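Local atomic coordinates of ABC transporter substrate-binding protein (PDB entry 4OHN), a protein that binds histidine between its two lobes and probably delivers it to an ABC uptake transporter in the membrane of Streptococcus pneumoniae. Residues 23-28 against 158-163; 50-55 against 221-226; 143-148 against 199-204. All blocks are in the same frame, centred on the assembly; numbering follows the deposited sequence. Where two conformers were deposited one is given.

The three contacts lie in the two-lobed fold of a family 3 solute-binding protein. Contact 1 crosses the cleft and takes in the bound histidine through Asp25 and Phe28. Contact 2 packs two helices inside one lobe, and its centre is about 26 Å from that of contact 1. Contact 3 belongs to the other lobe, at its surface, about 22 Å from contact 1 between centres, and the Leu203 side chain is about 11 Å from the ligand. Contacts 2 and 3 lie on opposite sides of the chain's centre, about 36 Å apart between centres. Contact 1 is therefore the one that joins the lobes; the other two are packing within them.

Contact 1: residues 23-28 against 158-163; sequences GFDSTF and YQTFNE. With HIS (histidine), chain B.
Phe28 and Phe161 meet beside the bound histidine. Followed outward, Phe28 CB faces NE2 and CE1 of the ligand. CG stands anti to the backbone N (chi1 -164°), which sets the start of the ring against the ligand. Phe28 CG is 3.4 Å from the ligand's NE2. On one branch, Phe28 CD1 faces the ligand's CE1 and ND1, and Phe28 CE1 lies 3.5 Å from CG of the ligand. On the other, Phe28 CD2 faces the ligand's NE2, and Phe28 CE2 its CD2. CZ, at the tip, faces the ligand's CD2, which sits above the centre of the phenyl ring. The rim reaches the other segment: Phe28 CE1 is 3.9 Å from Phe161 CE2. Tyr182 touches both rings.

Thr27 crosses Thr160 at about a right angle, and Thr27 OG1 lies 3.7 Å from Thr160 CB. Asn162 OD1 lies against the Thr27 side chain and is hydrogen-bonded to Tyr182 OH. Thr27 OG1 donates to Asp25 OD1 at 2.7 Å, from the syn side. Thr27 N donates to Asp25 OD1 at 2.9 Å from above the carboxylate plane, an Asx turn. Both come from the same face. Thr160 is the N-cap of helix 161-169 and accepts from Glu163 N.

No direct hydrogen bond joins the segments. Two waters do so instead. One donates to Asp25 OD2 and Thr27 OG1, and accepts from Phe161 N. The other donates to Thr27 O and accepts from Asn162 ND2. Asp25 OD2 also accepts from Gln130 NE2, and it lies 3.3 Å from CE1 of the ligand. This is the cleft of a solute-binding protein closed on its ligand, with one segment from each lobe. Two donors on OD1, and a water and an amide on OD2, would probably stabilise a negative charge on Asp25 next to the imidazole.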
loop_
_atom_site.group_PDB
_atom_site.type_symbol
_atom_site.label_atom_id
_atom_site.label_comp_id
_atom_site.label_asym_id
_atom_site.label_seq_id
_atom_site.Cartn_x
_atom_site.Cartn_y
_atom_site.Cartn_z
ATOM N N GLY A 23 -7.647 0.743 -9.367
ATOM C CA GLY A 23 -6.253 0.950 -9.685
ATOM C C GLY A 23 -5.333 0.479 -8.573
ATOM O O GLY A 23 -5.650 0.554 -7.395
ATOM N N PHE A 24 -4.159 0.007 -8.985
ATOM C CA PHE A 24 -3.174 -0.582 -8.079
ATOM C C PHE A 24 -1.792 -0.588 -8.696
ATOM O O PHE A 24 -1.639 -0.662 -9.897
ATOM C CB PHE A 24 -3.589 -2.000 -7.627
ATOM C CG PHE A 24 -3.505 -3.059 -8.707
ATOM C CD1 PHE A 24 -4.300 -2.998 -9.843
ATOM C CD2 PHE A 24 -2.624 -4.106 -8.578
ATOM C CE1 PHE A 24 -4.191 -3.972 -10.832
ATOM C CE2 PHE A 24 -2.513 -5.068 -9.574
ATOM C CZ PHE A 24 -3.291 -4.990 -10.688
ATOM N N ASP A 25 -0.789 -0.519 -7.830
ATOM C CA ASP A 25 0.612 -0.751 -8.172
ATOM C C ASP A 25 0.776 -2.273 -8.215
ATOM O O ASP A 25 0.703 -2.933 -7.176
ATOM C CB ASP A 25 1.473 -0.121 -7.056
ATOM C CG ASP A 25 2.961 -0.490 -7.093
ATOM O OD1 ASP A 25 3.423 -1.324 -7.930
ATOM O OD2 ASP A 25 3.683 0.051 -6.211
ATOM N N SER A 26 0.984 -2.830 -9.402
ATOM C CA SER A 26 1.004 -4.279 -9.568
ATOM C C SER A 26 2.292 -4.948 -9.121
ATOM O O SER A 26 2.485 -6.127 -9.387
ATOM C CB SER A 26 0.681 -4.662 -11.005
ATOM O OG SER A 26 1.708 -4.191 -11.836
ATOM N N THR A 27 3.148 -4.219 -8.407
ATOM C CA THR A 27 4.258 -4.841 -7.697
ATOM C C THR A 27 4.051 -4.891 -6.190
ATOM O O THR A 27 4.902 -5.432 -5.494
ATOM C CB THR A 27 5.591 -4.113 -7.949
ATOM O OG1 THR A 27 5.616 -2.806 -7.343
ATOM C CG2 THR A 27 5.908 -3.984 -9.408
ATOM N N PHE A 28 2.956 -4.332 -5.663
ATOM C CA PHE A 28 2.879 -4.124 -4.211
ATOM C C PHE A 28 2.386 -5.368 -3.455
ATOM O O PHE A 28 1.215 -5.500 -3.108
ATOM C CB PHE A 28 2.058 -2.886 -3.877
ATOM C CG PHE A 28 2.270 -2.413 -2.453
ATOM C CD1 PHE A 28 3.413 -1.738 -2.105
ATOM C CD2 PHE A 28 1.343 -2.675 -1.471
ATOM C CE1 PHE A 28 3.636 -1.324 -0.809
ATOM C CE2 PHE A 28 1.561 -2.258 -0.164
ATOM C CZ PHE A 28 2.718 -1.584 0.165
ATOM N N TYR A 158 12.223 5.902 -6.579
ATOM C CA TYR A 158 11.924 4.763 -7.439
ATOM C C TYR A 158 10.425 4.672 -7.679
ATOM O O TYR A 158 9.607 4.931 -6.768
ATOM C CB TYR A 158 12.367 3.466 -6.748
ATOM C CG TYR A 158 13.859 3.444 -6.486
ATOM C CD1 TYR A 158 14.738 2.992 -7.463
ATOM C CD2 TYR A 158 14.378 3.924 -5.308
ATOM C CE1 TYR A 158 16.089 2.996 -7.264
ATOM C CE2 TYR A 158 15.744 3.917 -5.093
ATOM C CZ TYR A 158 16.578 3.459 -6.072
ATOM O OH TYR A 158 17.935 3.491 -5.840
ATOM N N GLN A 159 10.037 4.280 -8.878
ATOM C CA GLN A 159 8.624 4.067 -9.170
ATOM C C GLN A 159 8.051 2.912 -8.351
ATOM O O GLN A 159 6.920 2.999 -7.856
ATOM C CB GLN A 159 8.390 3.801 -10.651
ATOM C CG GLN A 159 6.929 3.959 -11.051
ATOM C CD GLN A 159 6.582 3.412 -12.425
ATOM O OE1 GLN A 159 5.660 3.896 -13.077
ATOM N NE2 GLN A 159 7.320 2.406 -12.879
ATOM N N THR A 160 8.831 1.848 -8.212
ATOM C CA THR A 160 8.409 0.615 -7.523
ATOM C C THR A 160 9.408 0.233 -6.447
ATOM O O THR A 160 10.619 0.493 -6.545
ATOM C CB THR A 160 8.303 -0.599 -8.476
ATOM O OG1 THR A 160 9.606 -1.022 -8.915
ATOM C CG2 THR A 160 7.402 -0.267 -9.650
ATOM N N PHE A 161 8.919 -0.440 -5.412
ATOM C CA PHE A 161 9.805 -0.978 -4.395
ATOM C C PHE A 161 10.713 -2.086 -4.934
ATOM O O PHE A 161 11.829 -2.269 -4.412
ATOM C CB PHE A 161 8.988 -1.445 -3.191
ATOM C CG PHE A 161 8.540 -0.321 -2.298
ATOM C CD1 PHE A 161 9.463 0.513 -1.691
ATOM C CD2 PHE A 161 7.202 -0.110 -2.049
ATOM C CE1 PHE A 161 9.054 1.517 -0.846
ATOM C CE2 PHE A 161 6.793 0.897 -1.212
ATOM C CZ PHE A 161 7.710 1.716 -0.619
ATOM N N ASN A 162 10.277 -2.824 -5.945
ATOM C CA ASN A 162 11.103 -3.915 -6.449
ATOM C C ASN A 162 12.426 -3.399 -6.974
ATOM O O ASN A 162 13.486 -3.977 -6.719
ATOM C CB ASN A 162 10.370 -4.692 -7.517
ATOM C CG ASN A 162 9.097 -5.267 -7.013
ATOM O OD1 ASN A 162 8.242 -4.529 -6.543
ATOM N ND2 ASN A 162 8.968 -6.572 -7.068
ATOM N N GLU A 163 12.385 -2.303 -7.714
ATOM C CA GLU A 163 13.615 -1.704 -8.200
ATOM C C GLU A 163 14.457 -1.190 -7.057
ATOM O O GLU A 163 15.673 -1.358 -7.049
ATOM C CB GLU A 163 13.316 -0.568 -9.181
ATOM C CG GLU A 163 14.578 -0.023 -9.801
ATOM C CD GLU A 163 14.401 1.282 -10.539
ATOM O OE1 GLU A 163 13.263 1.797 -10.648
ATOM O OE2 GLU A 163 15.424 1.795 -11.049
HETATM N N HIS B . 1.358 2.334 1.553
HETATM C CA HIS B . 2.115 3.197 0.614
HETATM C C HIS B . 1.202 4.208 -0.043
HETATM O O HIS B . -0.024 4.181 0.212
HETATM C CB HIS B . 2.945 2.379 -0.404
HETATM C CG HIS B . 2.204 1.762 -1.554
HETATM N ND1 HIS B . 2.781 1.678 -2.811
HETATM C CD2 HIS B . 1.014 1.119 -1.650
HETATM C CE1 HIS B . 1.964 1.041 -3.627
HETATM N NE2 HIS B . 0.886 0.684 -2.947
HETATM O OXT HIS B . 1.731 5.041 -0.809
HETATM O O HOH W 1 6.097 -1.138 -5.262
HETATM O O HOH W 2 6.212 -7.609 -6.782
#

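Contact 2: residues 50-55 against 221-226; sequences AVFEKY and KKINEA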
loop_
_atom_site.group_PDB
_atom_site.type_symbol
_atom_site.label_atom_id
_atom_site.label_comp_id
_atom_site.label_asym_id
_atom_site.label_seq_id
_atom_site.Cartn_x
_atom_site.Cartn_y
_atom_site.Cartn_z
ATOM N N ALA A 50 -14.371 -9.973 -2.941
ATOM C CA ALA A 50 -15.408 -10.388 -1.999
ATOM C C ALA A 50 -16.369 -9.246 -1.663
ATOM O O ALA A 50 -17.569 -9.461 -1.517
ATOM C CB ALA A 50 -14.773 -10.932 -0.728
ATOM N N VAL A 51 -15.855 -8.029 -1.548
ATOM C CA VAL A 51 -16.723 -6.869 -1.318
ATOM C C VAL A 51 -17.702 -6.685 -2.468
ATOM O O VAL A 51 -18.911 -6.561 -2.266
ATOM C CB VAL A 51 -15.879 -5.582 -1.114
ATOM C CG1 VAL A 51 -16.704 -4.305 -1.364
ATOM C CG2 VAL A 51 -15.251 -5.587 0.287
ATOM N N PHE A 52 -17.183 -6.668 -3.692
ATOM C CA PHE A 52 -18.044 -6.369 -4.823
ATOM C C PHE A 52 -18.946 -7.538 -5.204
ATOM O O PHE A 52 -20.024 -7.322 -5.752
ATOM C CB PHE A 52 -17.229 -5.733 -5.949
ATOM C CG PHE A 52 -16.863 -4.321 -5.609
ATOM C CD1 PHE A 52 -17.862 -3.350 -5.518
ATOM C CD2 PHE A 52 -15.571 -3.980 -5.287
ATOM C CE1 PHE A 52 -17.548 -2.043 -5.144
ATOM C CE2 PHE A 52 -15.262 -2.704 -4.896
ATOM C CZ PHE A 52 -16.237 -1.732 -4.812
ATOM N N GLU A 53 -18.564 -8.753 -4.827
ATOM C CA GLU A 53 -19.431 -9.922 -4.947
ATOM C C GLU A 53 -20.754 -9.719 -4.212
ATOM O O GLU A 53 -21.787 -10.228 -4.650
ATOM C CB GLU A 53 -18.716 -11.160 -4.377
ATOM C CG GLU A 53 -19.396 -12.496 -4.604
ATOM C CD GLU A 53 -20.515 -12.857 -3.608
ATOM O OE1 GLU A 53 -20.625 -12.311 -2.478
ATOM O OE2 GLU A 53 -21.298 -13.756 -3.967
ATOM N N LYS A 54 -20.728 -9.004 -3.091
ATOM C CA LYS A 54 -21.950 -8.769 -2.317
ATOM C C LYS A 54 -22.990 -8.000 -3.140
ATOM O O LYS A 54 -24.176 -8.041 -2.811
ATOM C CB LYS A 54 -21.671 -7.982 -1.021
ATOM C CG LYS A 54 -20.762 -8.644 0.033
ATOM C CD LYS A 54 -21.399 -9.833 0.742
ATOM C CE LYS A 54 -20.459 -10.431 1.785
ATOM N NZ LYS A 54 -21.095 -11.514 2.580
ATOM N N TYR A 55 -22.550 -7.296 -4.187
ATOM C CA TYR A 55 -23.418 -6.447 -5.004
ATOM C C TYR A 55 -23.532 -6.932 -6.445
ATOM O O TYR A 55 -24.115 -6.252 -7.291
ATOM C CB TYR A 55 -22.885 -4.993 -4.992
ATOM C CG TYR A 55 -22.715 -4.471 -3.586
ATOM C CD1 TYR A 55 -23.819 -4.195 -2.803
ATOM C CD2 TYR A 55 -21.458 -4.300 -3.032
ATOM C CE1 TYR A 55 -23.680 -3.749 -1.497
ATOM C CE2 TYR A 55 -21.293 -3.860 -1.732
ATOM C CZ TYR A 55 -22.416 -3.585 -0.967
ATOM O OH TYR A 55 -22.326 -3.145 0.331
ATOM N N LYS A 221 -19.852 3.970 1.479
ATOM C CA LYS A 221 -20.765 3.283 2.392
ATOM C C LYS A 221 -20.918 1.820 2.031
ATOM O O LYS A 221 -20.920 0.955 2.902
ATOM C CB LYS A 221 -22.145 3.934 2.389
ATOM C CG LYS A 221 -22.156 5.318 2.942
ATOM C CD LYS A 221 -23.565 5.865 3.032
ATOM C CE LYS A 221 -23.564 7.296 3.522
ATOM N NZ LYS A 221 -23.201 8.236 2.430
ATOM N N LYS A 222 -21.058 1.532 0.746
ATOM C CA LYS A 222 -21.209 0.146 0.301
ATOM C C LYS A 222 -19.972 -0.699 0.586
ATOM O O LYS A 222 -20.081 -1.891 0.913
ATOM C CB LYS A 222 -21.604 0.084 -1.176
ATOM C CG LYS A 222 -22.961 0.700 -1.446
ATOM C CD LYS A 222 -24.066 0.083 -0.583
ATOM C CE LYS A 222 -25.448 0.532 -1.010
ATOM N NZ LYS A 222 -26.460 0.161 0.023
ATOM N N ILE A 223 -18.786 -0.120 0.468
ATOM C CA ILE A 223 -17.571 -0.840 0.825
ATOM C C ILE A 223 -17.609 -1.107 2.332
ATOM O O ILE A 223 -17.371 -2.233 2.780
ATOM C CB ILE A 223 -16.318 -0.038 0.429
ATOM C CG1 ILE A 223 -16.225 0.066 -1.090
ATOM C CG2 ILE A 223 -15.073 -0.665 1.045
ATOM C CD1 ILE A 223 -15.222 1.104 -1.557
ATOM N N ASN A 224 -17.920 -0.097 3.135
ATOM C CA ASN A 224 -17.945 -0.284 4.592
ATOM C C ASN A 224 -18.977 -1.321 5.027
ATOM O O ASN A 224 -18.704 -2.146 5.920
ATOM C CB ASN A 224 -18.215 1.045 5.279
ATOM C CG ASN A 224 -17.059 2.023 5.177
ATOM O OD1 ASN A 224 -15.897 1.623 4.989
ATOM N ND2 ASN A 224 -17.352 3.313 5.296
ATOM N N GLU A 225 -20.163 -1.289 4.440
ATOM C CA GLU A 225 -21.191 -2.275 4.782
ATOM C C GLU A 225 -20.734 -3.673 4.432
ATOM O O GLU A 225 -21.002 -4.625 5.189
ATOM C CB GLU A 225 -22.489 -1.959 4.053
ATOM C CG GLU A 225 -23.173 -0.694 4.550
ATOM C CD GLU A 225 -24.272 -0.206 3.670
ATOM O OE1 GLU A 225 -24.659 -0.874 2.690
ATOM O OE2 GLU A 225 -24.793 0.898 3.978
ATOM N N ALA A 226 -20.063 -3.837 3.294
ATOM C CA ALA A 226 -19.550 -5.144 2.926
ATOM C C ALA A 226 -18.471 -5.600 3.911
ATOM O O ALA A 226 -18.421 -6.793 4.264
ATOM C CB ALA A 226 -19.002 -5.112 1.529
#
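Tyr55 makes the polar link to Lys222. Tyr55 OH donates to Lys222 O at 2.6 Å. The donor stands at a C=O...O angle of 118° and is tilted 18° from the carbonyl plane. That carbonyl keeps its helical bond as well: Lys222 O accepts from Ala226 N at 3.1 Å. The ring presents its edge, with Lys222 O near the ring plane. CB of Lys222 lies 3.6 Å from Tyr55 OH, and CD of Lys222 is near Tyr55 CE1. Trp11 meets the Tyr55 ring edge-to-face.

The apolar part is centred on Val51 and Ala226, whose CA atoms are 5.4 Å apart. The methyl of Ala226 faces both branches of the valine: Ala226 CB is 3.8 Å from Val51 CG1 and 4.0 Å from Val51 CG2. Val51 CG1 stands anti to the backbone N (chi1 160°), where it meets that methyl. With so small a side chain on one side, the backbones come close here. Helix 43-53 lies in the connection between the parallel strands 19-24 and 58-63, a beta-alpha-beta crossover that also carries a small antiparallel sheet. Helix 217-232 comes from the C-terminal part of the chain, which has returned to this lobe. Leu80 of strand 80-81 touches both Phe52 and Ile223. CZ of Phe52 meets Ile223 CG1 at 4.1 Å, and the two side chains cross obliquely. Val51 CG1 covers one face of the Phe52 ring.

Charged groups lie at the margin. Lys222 NZ forms a salt bridge with Glu225 OE1 in the same helix, weak at 3.4 Å. Lys54 rests its CG near the Ala226 methyl, and its NZ forms a salt bridge with Asp233.

Contact 3: residues 143-148 against 199-204; sequences PEILKN and FTVGLE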
loop_
_atom_site.group_PDB
_atom_site.type_symbol
_atom_site.label_atom_id
_atom_site.label_comp_id
_atom_site.label_asym_id
_atom_site.label_seq_id
_atom_site.Cartn_x
_atom_site.Cartn_y
_atom_site.Cartn_z
ATOM N N PRO A 143 11.312 15.684 9.171
ATOM C CA PRO A 143 12.719 15.614 8.766
ATOM C C PRO A 143 13.691 15.199 9.863
ATOM O O PRO A 143 14.791 14.777 9.534
ATOM C CB PRO A 143 13.019 17.038 8.276
ATOM C CG PRO A 143 11.965 17.887 8.866
ATOM C CD PRO A 143 10.742 17.024 8.974
ATOM N N GLU A 144 13.298 15.307 11.131
ATOM C CA GLU A 144 14.176 14.908 12.222
ATOM C C GLU A 144 14.449 13.408 12.264
ATOM O O GLU A 144 15.451 12.978 12.834
ATOM C CB GLU A 144 13.592 15.360 13.569
ATOM C CG GLU A 144 12.344 14.594 14.043
ATOM C CD GLU A 144 11.035 15.040 13.383
ATOM O OE1 GLU A 144 11.035 15.943 12.512
ATOM O OE2 GLU A 144 9.983 14.478 13.755
ATOM N N ILE A 145 13.534 12.612 11.721
ATOM C CA ILE A 145 13.683 11.166 11.754
ATOM C C ILE A 145 14.798 10.620 10.864
ATOM O O ILE A 145 15.659 9.896 11.314
ATOM C CB ILE A 145 12.345 10.526 11.333
ATOM C CG1 ILE A 145 11.203 10.881 12.296
ATOM C CG2 ILE A 145 12.464 9.016 11.226
ATOM C CD1 ILE A 145 11.380 10.392 13.716
ATOM N N LEU A 146 14.791 11.001 9.593
ATOM C CA LEU A 146 15.826 10.585 8.659
ATOM C C LEU A 146 16.338 11.707 7.780
ATOM O O LEU A 146 17.498 11.718 7.454
ATOM C CB LEU A 146 15.339 9.456 7.751
ATOM C CG LEU A 146 15.369 8.070 8.362
ATOM C CD1 LEU A 146 14.488 7.139 7.559
ATOM C CD2 LEU A 146 16.785 7.546 8.442
ATOM N N LYS A 147 15.576 12.572 7.231
ATOM C CA LYS A 147 16.012 13.489 6.218
ATOM C C LYS A 147 17.182 14.328 6.664
ATOM O O LYS A 147 18.090 14.535 5.907
ATOM C CB LYS A 147 14.850 14.392 5.808
ATOM C CG LYS A 147 15.190 15.364 4.692
ATOM C CD LYS A 147 14.000 16.167 4.205
ATOM C CE LYS A 147 14.440 17.145 3.131
ATOM N NZ LYS A 147 13.346 18.036 2.675
ATOM N N ASN A 148 17.209 14.768 7.784
ATOM C CA ASN A 148 18.250 15.639 8.316
ATOM C C ASN A 148 19.602 14.963 8.411
ATOM O O ASN A 148 20.618 15.619 8.334
ATOM C CB ASN A 148 17.857 16.297 9.640
ATOM C CG ASN A 148 16.843 17.391 9.453
ATOM O OD1 ASN A 148 16.592 17.811 8.354
ATOM N ND2 ASN A 148 16.248 17.826 10.528
ATOM N N PHE A 199 13.258 -2.681 10.468
ATOM C CA PHE A 199 12.973 -2.063 11.753
ATOM C C PHE A 199 12.261 -0.729 11.614
ATOM O O PHE A 199 12.485 0.024 10.673
ATOM C CB PHE A 199 14.265 -1.890 12.574
ATOM C CG PHE A 199 15.352 -1.148 11.842
ATOM C CD1 PHE A 199 16.212 -1.818 10.974
ATOM C CD2 PHE A 199 15.532 0.214 12.027
ATOM C CE1 PHE A 199 17.200 -1.145 10.282
ATOM C CE2 PHE A 199 16.527 0.884 11.334
ATOM C CZ PHE A 199 17.361 0.203 10.479
ATOM N N THR A 200 11.387 -0.432 12.566
ATOM C CA THR A 200 10.717 0.866 12.581
ATOM C C THR A 200 11.691 1.935 13.066
ATOM O O THR A 200 12.692 1.666 13.701
ATOM C CB THR A 200 9.421 0.824 13.403
ATOM O OG1 THR A 200 9.728 0.354 14.710
ATOM C CG2 THR A 200 8.341 -0.083 12.759
ATOM N N VAL A 201 11.363 3.188 12.744
ATOM C CA VAL A 201 12.229 4.326 13.001
ATOM C C VAL A 201 11.464 5.490 13.621
ATOM O O VAL A 201 11.894 6.643 13.581
ATOM C CB VAL A 201 12.959 4.783 11.719
ATOM C CG1 VAL A 201 13.971 3.714 11.261
ATOM C CG2 VAL A 201 11.984 5.126 10.623
ATOM N N GLY A 202 10.334 5.190 14.237
ATOM C CA GLY A 202 9.621 6.167 15.033
ATOM C C GLY A 202 8.593 6.976 14.273
ATOM O O GLY A 202 8.108 7.987 14.798
ATOM N N LEU A 203 8.249 6.571 13.056
ATOM C CA LEU A 203 7.126 7.189 12.355
ATOM C C LEU A 203 5.846 6.666 12.971
ATOM O O LEU A 203 5.827 5.602 13.575
ATOM C CB LEU A 203 7.196 6.885 10.867
ATOM C CG LEU A 203 8.435 7.457 10.196
ATOM C CD1 LEU A 203 8.605 6.902 8.809
ATOM C CD2 LEU A 203 8.386 8.992 10.170
ATOM N N GLU A 204 4.771 7.439 12.889
ATOM C CA GLU A 204 3.536 6.954 13.476
ATOM C C GLU A 204 2.939 5.859 12.602
ATOM O O GLU A 204 3.111 5.848 11.386
ATOM C CB GLU A 204 2.523 8.068 13.738
ATOM C CG GLU A 204 1.386 7.631 14.666
ATOM C CD GLU A 204 1.891 6.928 15.919
ATOM O OE1 GLU A 204 2.664 7.551 16.678
ATOM O OE2 GLU A 204 1.537 5.746 16.131
#
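Asn148 N donates to Pro143 O at 3.0 Å, closing the turn from which Ile145 reaches across to Val201. Val201 O is covered by two methyls of that isoleucine. Ile145 CG2 is 3.4 Å from Val201 O, and Ile145 CD1 is 3.8 Å from the same Val201 O. These are van der Waals contacts, and no hydrogen bond runs between the segments. Ile145 carries most of the contact. Its CG2 stands anti to the backbone N, and Ile145 CG2 also touches Val201 CG2 at 4.0 Å. Its other branch stands anti to the carbonyl carbon (chi1 -62°), and there Ile145 CG1 meets Leu203 CD2 at 4.0 Å. The isoleucine is thus applied to two residues on either side of Gly202. That glycine has a positive phi of 90°, and CD1 of Ile145 comes within 4.2 Å of Gly202 O.

Residues 143-148 lie in the loop between helix 134-141 and strand 155-158. Residues 199-204 take in the end of strand 196-200 and the loop to strand 206-212. That next strand pairs with 102-111 and also with 80-81, so the chain probably returns from this lobe to the other one there, as in the two-crossover hinge of related binding proteins. Leu203 also touches Gln106 of strand 102-111 and Asp138 of helix 134-141.

Leu146 adds a looser apolar touch: Leu146 CD1 lies 4.4 Å from Val201 CG2. Leu146 also packs on Phe139, Met122 and Ala119, and Ala119 touches Val201 too, with Leu108 against the same valine.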